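Local coordinates for putative Lipoprotein (Shewanella oneidensis, PDB 3U24) that is of unknown function but binds zinc and calcium ions and belongs to a family grouped with metallopeptidase-like proteins, at residues A[119-131]-A[144-156]. Residues are numbered along the deposited sequence; the frame is centred on the assembly and turned at random.
Sequences SSYNVAGGFAQII and SVLARMENIPAYY. With EDO (1,2-ethanediol), chain Y; EDO (1,2-ethanediol), chain P; EDO (1,2-ethanediol), chain S.
F127 and V145 mark where helix 124-131 runs antiparallel to helix 144-148, their segment axes 163° apart and 10.6 Å at closest approach, in a largely buried helix-helix packing of this mostly helical DUF885 protein. R148 spans the gap: CG lies anti to the backbone N (chi1 -167°) and the chain stays extended to NE, laying CD over the centre of one F127 face, a CH-pi contact 3.6 Å from the ring centroid. The guanidinium stands nearly perpendicular to that ring; its NH1 and NH2 also bond D53 O and T42 OG1. V145 CG1 and M149 CG meet F127 CE1, while I130 CD1 packs on R148 CD at 3.6 Å. I130 brings this end of the contact near the zinc ligand H50. At the other end, two tyrosine hydroxyls accept from successive backbone amides, those of N122 and V123. N122 N donates to Y155 OH (3.0 Å, bent to 141°), and V123 N gives Y156 OH a nearly straight bond; N178 also pairs with that hydroxyl. V123 CG1 sits over a Y155 face, offset toward its rim. A leucine at Y155 would probably leave N122 N without this acceptor and strip V123 CG1 of its aromatic platform. N122, before the turn that leads into the helix, makes a capping bond: its OD1 accepts from A124 N at 2.9 Å. One water accepts from R148 NE and donates to V123 O at 2.7 Å.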
ATOM      1  N   SER A 119     -18.663   1.524   3.804  1.00 19.82           N
ATOM      2  CA  SER A 119     -18.006   1.223   2.553  1.00 20.72           C
ATOM      3  C   SER A 119     -17.438  -0.197   2.529  1.00 21.35           C
ATOM      4  O   SER A 119     -17.126  -0.711   1.458  1.00 21.84           O
ATOM      5  CB  SER A 119     -16.929   2.245   2.195  1.00 20.72           C
ATOM      6  OG  SER A 119     -15.739   1.995   2.915  1.00 21.20           O
ATOM      7  N   SER A 120     -17.301  -0.843   3.684  1.00 21.74           N
ATOM      8  CA  SER A 120     -16.840  -2.234   3.690  1.00 22.19           C
ATOM      9  C   SER A 120     -17.913  -3.251   3.138  1.00 22.67           C
ATOM     10  O   SER A 120     -17.594  -4.418   2.881  1.00 23.41           O
ATOM     11  CB  SER A 120     -16.323  -2.603   5.090  1.00 22.94           C
ATOM     12  OG  SER A 120     -17.288  -2.395   6.094  1.00 22.28           O
ATOM     13  N   TYR A 121     -19.141  -2.783   2.878  1.00 21.90           N
ATOM     14  CA  TYR A 121     -20.173  -3.597   2.280  1.00 21.68           C
ATOM     15  C   TYR A 121     -20.402  -3.221   0.821  1.00 21.37           C
ATOM     16  O   TYR A 121     -21.054  -2.219   0.485  1.00 22.36           O
ATOM     17  CB  TYR A 121     -21.457  -3.465   3.074  1.00 22.35           C
ATOM     18  CG  TYR A 121     -21.267  -3.809   4.526  1.00 22.75           C
ATOM     19  CD1 TYR A 121     -21.323  -5.117   4.942  1.00 23.83           C
ATOM     20  CD2 TYR A 121     -20.986  -2.843   5.469  1.00 22.61           C
ATOM     21  CE1 TYR A 121     -21.138  -5.457   6.252  1.00 24.46           C
ATOM     22  CE2 TYR A 121     -20.815  -3.167   6.792  1.00 23.43           C
ATOM     23  CZ  TYR A 121     -20.913  -4.481   7.183  1.00 24.12           C
ATOM     24  OH  TYR A 121     -20.749  -4.876   8.491  1.00 25.78           O
ATOM     25  N   ASN A 122     -19.859  -4.041  -0.058  1.00 20.82           N
ATOM     26  CA  ASN A 122     -19.948  -3.809  -1.516  1.00 21.00           C
ATOM     27  C   ASN A 122     -19.598  -5.108  -2.243  1.00 19.84           C
ATOM     28  O   ASN A 122     -18.501  -5.638  -2.075  1.00 19.46           O
ATOM     29  CB  ASN A 122     -18.976  -2.688  -1.939  1.00 21.10           C
ATOM     30  CG  ASN A 122     -19.162  -2.237  -3.402  1.00 22.03           C
ATOM     31  OD1 ASN A 122     -19.764  -2.941  -4.251  1.00 21.96           O
ATOM     32  ND2 ASN A 122     -18.633  -1.033  -3.705  1.00 22.10           N
ATOM     33  N   VAL A 123     -20.529  -5.633  -3.024  1.00 19.60           N
ATOM     34  CA  VAL A 123     -20.244  -6.921  -3.724  1.00 19.92           C
ATOM     35  C   VAL A 123     -19.396  -6.764  -5.011  1.00 20.10           C
ATOM     36  O   VAL A 123     -18.899  -7.749  -5.551  1.00 20.98           O
ATOM     37  CB  VAL A 123     -21.553  -7.689  -4.028  1.00 19.57           C
ATOM     38  CG1 VAL A 123     -22.339  -7.885  -2.737  1.00 19.21           C
ATOM     39  CG2 VAL A 123     -22.390  -6.936  -5.068  1.00 19.74           C
ATOM     40  N   ALA A 124     -19.203  -5.540  -5.471  1.00 20.23           N
ATOM     41  CA  ALA A 124     -18.686  -5.296  -6.832  1.00 20.96           C
ATOM     42  C   ALA A 124     -17.300  -5.926  -7.029  1.00 20.98           C
ATOM     43  O   ALA A 124     -17.055  -6.629  -8.039  1.00 21.68           O
ATOM     44  CB  ALA A 124     -18.663  -3.782  -7.143  1.00 20.30           C
ATOM     45  N   GLY A 125     -16.433  -5.717  -6.035  1.00 20.64           N
ATOM     46  CA  GLY A 125     -15.057  -6.174  -6.029  1.00 20.20           C
ATOM     47  C   GLY A 125     -14.875  -7.659  -6.329  1.00 20.64           C
ATOM     48  O   GLY A 125     -14.072  -8.050  -7.188  1.00 21.09           O
ATOM     49  N   GLY A 126     -15.614  -8.492  -5.635  1.00 20.02           N
ATOM     50  CA  GLY A 126     -15.502  -9.936  -5.842  1.00 20.38           C
ATOM     51  C   GLY A 126     -15.957 -10.353  -7.246  1.00 20.31           C
ATOM     52  O   GLY A 126     -15.345 -11.217  -7.896  1.00 19.33           O
ATOM     53  N   PHE A 127     -17.024  -9.707  -7.715  1.00 20.12           N
ATOM     54  CA  PHE A 127     -17.534  -9.978  -9.041  1.00 20.19           C
ATOM     55  C   PHE A 127     -16.548  -9.524 -10.104  1.00 20.81           C
ATOM     56  O   PHE A 127     -16.330 -10.254 -11.050  1.00 20.93           O
ATOM     57  CB  PHE A 127     -18.924  -9.356  -9.248  1.00 19.90           C
ATOM     58  CG  PHE A 127     -20.031 -10.167  -8.628  1.00 19.84           C
ATOM     59  CD1 PHE A 127     -20.620 -11.192  -9.336  1.00 19.75           C
ATOM     60  CD2 PHE A 127     -20.473  -9.907  -7.344  1.00 19.32           C
ATOM     61  CE1 PHE A 127     -21.638 -11.940  -8.781  1.00 20.24           C
ATOM     62  CE2 PHE A 127     -21.502 -10.642  -6.783  1.00 19.59           C
ATOM     63  CZ  PHE A 127     -22.080 -11.664  -7.493  1.00 20.02           C
ATOM     64  N   ALA A 128     -15.936  -8.348  -9.942  1.00 21.28           N
ATOM     65  CA  ALA A 128     -14.961  -7.845 -10.935  1.00 21.76           C
ATOM     66  C   ALA A 128     -13.762  -8.783 -11.033  1.00 22.95           C
ATOM     67  O   ALA A 128     -13.299  -9.055 -12.132  1.00 23.71           O
ATOM     68  CB  ALA A 128     -14.524  -6.400 -10.612  1.00 20.66           C
ATOM     69  N   GLN A 129     -13.284  -9.311  -9.903  1.00 24.27           N
ATOM     70  CA  GLN A 129     -12.170 -10.260  -9.936  1.00 26.68           C
ATOM     71  C   GLN A 129     -12.509 -11.511 -10.715  1.00 25.72           C
ATOM     72  O   GLN A 129     -11.618 -12.103 -11.299  1.00 28.02           O
ATOM     73  CB  GLN A 129     -11.745 -10.778  -8.564  1.00 28.76           C
ATOM     74  CG  GLN A 129     -11.184  -9.757  -7.615  1.00 33.00           C
ATOM     75  CD  GLN A 129      -9.808  -9.228  -7.995  1.00 36.12           C
ATOM     76  OE1 GLN A 129      -8.836  -9.980  -8.153  1.00 40.72           O
ATOM     77  NE2 GLN A 129      -9.713  -7.912  -8.079  1.00 36.82           N
ATOM     78  N   ILE A 130     -13.743 -11.989 -10.641  1.00 24.06           N
ATOM     79  CA  ILE A 130     -14.110 -13.190 -11.394  1.00 23.22           C
ATOM     80  C   ILE A 130     -14.209 -12.829 -12.885  1.00 23.40           C
ATOM     81  O   ILE A 130     -13.586 -13.459 -13.714  1.00 22.08           O
ATOM     82  CB  ILE A 130     -15.420 -13.796 -10.888  1.00 23.01           C
ATOM     83  CG1 ILE A 130     -15.226 -14.386  -9.471  1.00 23.33           C
ATOM     84  CG2 ILE A 130     -15.898 -14.879 -11.828  1.00 23.81           C
ATOM     85  CD1 ILE A 130     -16.476 -14.450  -8.581  1.00 22.49           C
ATOM     86  N   ILE A 131     -14.942 -11.764 -13.195  1.00 23.79           N
ATOM     87  CA  ILE A 131     -15.325 -11.439 -14.561  1.00 24.88           C
ATOM     88  C   ILE A 131     -14.137 -10.974 -15.406  1.00 25.90           C
ATOM     89  O   ILE A 131     -13.990 -11.361 -16.569  1.00 27.50           O
ATOM     90  CB  ILE A 131     -16.419 -10.329 -14.559  1.00 25.48           C
ATOM     91  CG1 ILE A 131     -17.726 -10.864 -13.928  1.00 25.23           C
ATOM     92  CG2 ILE A 131     -16.697  -9.804 -15.987  1.00 25.88           C
ATOM     93  CD1 ILE A 131     -18.721  -9.774 -13.509  1.00 25.19           C
ATOM     94  N   SER A 144     -19.836 -19.130 -12.062  1.00 22.66           N
ATOM     95  CA  SER A 144     -19.456 -18.617 -10.746  1.00 22.09           C
ATOM     96  C   SER A 144     -20.278 -17.375 -10.387  1.00 21.27           C
ATOM     97  O   SER A 144     -20.804 -17.249  -9.263  1.00 21.64           O
ATOM     98  CB  SER A 144     -17.944 -18.323 -10.657  1.00 21.86           C
ATOM     99  OG  SER A 144     -17.228 -19.555 -10.618  1.00 22.34           O
ATOM    100  N   VAL A 145     -20.396 -16.470 -11.337  1.00 20.40           N
ATOM    101  CA  VAL A 145     -21.185 -15.261 -11.152  1.00 20.01           C
ATOM    102  C   VAL A 145     -22.688 -15.615 -10.955  1.00 20.20           C
ATOM    103  O   VAL A 145     -23.373 -15.054 -10.083  1.00 19.02           O
ATOM    104  CB  VAL A 145     -21.035 -14.348 -12.384  1.00 20.27           C
ATOM    105  CG1 VAL A 145     -22.047 -13.211 -12.339  1.00 19.81           C
ATOM    106  CG2 VAL A 145     -19.608 -13.830 -12.448  1.00 19.91           C
ATOM    107  N   LEU A 146     -23.177 -16.560 -11.772  1.00 20.20           N
ATOM    108  CA  LEU A 146     -24.556 -17.014 -11.630  1.00 20.92           C
ATOM    109  C   LEU A 146     -24.833 -17.405 -10.157  1.00 20.60           C
ATOM    110  O   LEU A 146     -25.773 -16.895  -9.576  1.00 20.12           O
ATOM    111  CB  LEU A 146     -24.892 -18.160 -12.617  1.00 21.38           C
ATOM    112  CG  LEU A 146     -26.287 -18.793 -12.639  1.00 21.87           C
ATOM    113  CD1 LEU A 146     -27.346 -17.732 -12.920  1.00 22.50           C
ATOM    114  CD2 LEU A 146     -26.318 -19.887 -13.696  1.00 22.30           C
ATOM    115  N   ALA A 147     -23.955 -18.222  -9.556  1.00 20.20           N
ATOM    116  CA  ALA A 147     -24.127 -18.707  -8.187  1.00 20.09           C
ATOM    117  C   ALA A 147     -23.896 -17.590  -7.176  1.00 19.72           C
ATOM    118  O   ALA A 147     -24.616 -17.474  -6.167  1.00 20.09           O
ATOM    119  CB  ALA A 147     -23.204 -19.937  -7.893  1.00 19.43           C
ATOM    120  N   ARG A 148     -22.906 -16.748  -7.437  1.00 19.58           N
ATOM    121  CA  ARG A 148     -22.550 -15.695  -6.482  1.00 19.40           C
ATOM    122  C   ARG A 148     -23.638 -14.614  -6.327  1.00 20.07           C
ATOM    123  O   ARG A 148     -23.711 -13.931  -5.304  1.00 19.40           O
ATOM    124  CB  ARG A 148     -21.191 -15.089  -6.875  1.00 19.01           C
ATOM    125  CG  ARG A 148     -20.505 -14.202  -5.836  1.00 18.35           C
ATOM    126  CD  ARG A 148     -19.237 -13.534  -6.393  1.00 17.93           C
ATOM    127  NE  ARG A 148     -18.521 -12.817  -5.347  1.00 17.55           N
ATOM    128  CZ  ARG A 148     -17.637 -13.397  -4.531  1.00 17.77           C
ATOM    129  NH1 ARG A 148     -17.310 -14.699  -4.678  1.00 17.66           N
ATOM    130  NH2 ARG A 148     -17.061 -12.676  -3.572  1.00 17.56           N
HETATM  131  N   MSE A 149     -24.451 -14.429  -7.368  1.00 21.09           N
HETATM  132  CA  MSE A 149     -25.570 -13.482  -7.305  1.00 22.39           C
HETATM  133  C   MSE A 149     -26.718 -13.880  -6.335  1.00 23.34           C
HETATM  134  O   MSE A 149     -27.444 -12.983  -5.852  1.00 22.63           O
HETATM  135  CB  MSE A 149     -26.146 -13.207  -8.710  1.00 22.52           C
HETATM  136  CG  MSE A 149     -25.238 -12.359  -9.587  1.00 22.32           C
HETATM  137 SE   MSE A 149     -26.142 -11.812 -11.246  0.90 22.85          SE
HETATM  138  CE  MSE A 149     -26.480 -13.610 -11.962  1.00 22.78           C
ATOM    139  N   GLU A 150     -26.845 -15.184  -6.048  1.00 25.97           N
ATOM    140  CA  GLU A 150     -27.952 -15.736  -5.242  1.00 28.40           C
ATOM    141  C   GLU A 150     -28.201 -14.901  -4.024  1.00 26.33           C
ATOM    142  O   GLU A 150     -29.317 -14.434  -3.824  1.00 26.45           O
ATOM    143  CB  GLU A 150     -27.675 -17.159  -4.740  1.00 34.00           C
ATOM    144  CG  GLU A 150     -28.153 -18.303  -5.643  1.00 42.23           C
ATOM    145  CD  GLU A 150     -27.622 -19.700  -5.229  1.00 47.85           C
ATOM    146  OE1 GLU A 150     -26.390 -19.988  -5.448  1.00 47.54           O
ATOM    147  OE2 GLU A 150     -28.457 -20.507  -4.714  1.00 55.09           O
ATOM    148  N   ASN A 151     -27.148 -14.682  -3.245  1.00 25.06           N
ATOM    149  CA  ASN A 151     -27.257 -14.001  -1.943  1.00 25.06           C
ATOM    150  C   ASN A 151     -26.956 -12.503  -1.877  1.00 22.37           C
ATOM    151  O   ASN A 151     -26.769 -11.963  -0.800  1.00 21.97           O
ATOM    152  CB  ASN A 151     -26.471 -14.799  -0.887  1.00 26.32           C
ATOM    153  CG  ASN A 151     -27.158 -16.133  -0.597  1.00 29.27           C
ATOM    154  OD1 ASN A 151     -28.394 -16.172  -0.495  1.00 33.87           O
ATOM    155  ND2 ASN A 151     -26.413 -17.218  -0.599  1.00 29.41           N
ATOM    156  N   ILE A 152     -27.016 -11.826  -2.999  1.00 20.83           N
ATOM    157  CA  ILE A 152     -26.824 -10.390  -2.975  1.00 20.72           C
ATOM    158  C   ILE A 152     -27.844  -9.651  -2.089  1.00 20.95           C
ATOM    159  O   ILE A 152     -27.447  -8.740  -1.365  1.00 20.19           O
ATOM    160  CB  ILE A 152     -26.733  -9.769  -4.400  1.00 20.21           C
ATOM    161  CG1 ILE A 152     -25.389 -10.158  -5.022  1.00 19.86           C
ATOM    162  CG2 ILE A 152     -26.916  -8.248  -4.364  1.00 19.87           C
ATOM    163  CD1 ILE A 152     -25.200  -9.821  -6.487  1.00 19.88           C
ATOM    164  N   PRO A 153     -29.147 -10.006  -2.162  1.00 21.54           N
ATOM    165  CA  PRO A 153     -30.102  -9.294  -1.253  1.00 21.96           C
ATOM    166  C   PRO A 153     -29.736  -9.514   0.195  1.00 21.92           C
ATOM    167  O   PRO A 153     -29.760  -8.586   1.015  1.00 21.73           O
ATOM    168  CB  PRO A 153     -31.439  -9.951  -1.578  1.00 22.15           C
ATOM    169  CG  PRO A 153     -31.313 -10.224  -3.055  1.00 22.30           C
ATOM    170  CD  PRO A 153     -29.872 -10.696  -3.239  1.00 21.71           C
ATOM    171  N   ALA A 154     -29.367 -10.746   0.503  1.00 21.83           N
ATOM    172  CA  ALA A 154     -29.004 -11.092   1.904  1.00 21.53           C
ATOM    173  C   ALA A 154     -27.773 -10.343   2.387  1.00 20.09           C
ATOM    174  O   ALA A 154     -27.678  -9.960   3.524  1.00 19.19           O
ATOM    175  CB  ALA A 154     -28.774 -12.581   2.051  1.00 21.44           C
ATOM    176  N   TYR A 155     -26.806 -10.199   1.493  1.00 20.14           N
ATOM    177  CA  TYR A 155     -25.568  -9.498   1.782  1.00 19.18           C
ATOM    178  C   TYR A 155     -25.889  -8.079   2.219  1.00 19.06           C
ATOM    179  O   TYR A 155     -25.391  -7.653   3.201  1.00 18.27           O
ATOM    180  CB  TYR A 155     -24.683  -9.482   0.529  1.00 19.29           C
ATOM    181  CG  TYR A 155     -23.380  -8.764   0.686  1.00 18.61           C
ATOM    182  CD1 TYR A 155     -23.306  -7.389   0.539  1.00 19.00           C
ATOM    183  CD2 TYR A 155     -22.228  -9.450   1.002  1.00 18.82           C
ATOM    184  CE1 TYR A 155     -22.086  -6.710   0.689  1.00 19.06           C
ATOM    185  CE2 TYR A 155     -20.983  -8.789   1.168  1.00 18.86           C
ATOM    186  CZ  TYR A 155     -20.924  -7.422   1.006  1.00 19.32           C
ATOM    187  OH  TYR A 155     -19.718  -6.752   1.151  1.00 20.76           O
ATOM    188  N   TYR A 156     -26.718  -7.354   1.468  1.00 19.56           N
ATOM    189  CA  TYR A 156     -27.007  -5.979   1.823  1.00 20.26           C
ATOM    190  C   TYR A 156     -28.009  -5.840   3.008  1.00 20.76           C
ATOM    191  O   TYR A 156     -27.902  -4.871   3.770  1.00 20.38           O
ATOM    192  CB  TYR A 156     -27.439  -5.168   0.588  1.00 20.54           C
ATOM    193  CG  TYR A 156     -26.300  -4.885  -0.405  1.00 20.16           C
ATOM    194  CD1 TYR A 156     -25.317  -3.975  -0.103  1.00 19.81           C
ATOM    195  CD2 TYR A 156     -26.232  -5.530  -1.637  1.00 20.41           C
ATOM    196  CE1 TYR A 156     -24.271  -3.725  -0.974  1.00 19.46           C
ATOM    197  CE2 TYR A 156     -25.193  -5.279  -2.535  1.00 20.15           C
ATOM    198  CZ  TYR A 156     -24.205  -4.380  -2.172  1.00 19.84           C
ATOM    199  OH  TYR A 156     -23.184  -4.065  -3.034  1.00 19.96           O
TER
HETATM  200  C1  EDO Y 610     -31.301 -15.807  -1.238  1.00 40.65           C
HETATM  201  O1  EDO Y 610     -31.189 -15.444  -2.629  1.00 33.38           O
HETATM  202  C2  EDO Y 610     -31.080 -14.667  -0.219  1.00 42.31           C
HETATM  203  O2  EDO Y 610     -30.642 -13.406  -0.784  1.00 42.77           O
HETATM  204  C1  EDO P 600     -16.103  -8.543  -1.990  1.00 37.05           C
HETATM  205  O1  EDO P 600     -16.697  -7.672  -2.969  1.00 32.15           O
HETATM  206  C2  EDO P 600     -17.141  -9.226  -1.078  1.00 36.58           C
HETATM  207  O2  EDO P 600     -17.813 -10.241  -1.822  1.00 32.92           O
HETATM  208  C1  EDO S 603     -14.730  -5.075   0.500  1.00 52.05           C
HETATM  209  O1  EDO S 603     -15.960  -5.681   0.055  1.00 53.52           O
HETATM  210  C2  EDO S 603     -14.855  -3.543   0.584  1.00 47.10           C
HETATM  211  O2  EDO S 603     -15.045  -2.912  -0.693  1.00 40.58           O
HETATM  212  O   HOH W   1     -18.706 -10.197  -4.374  1.00 21.33           O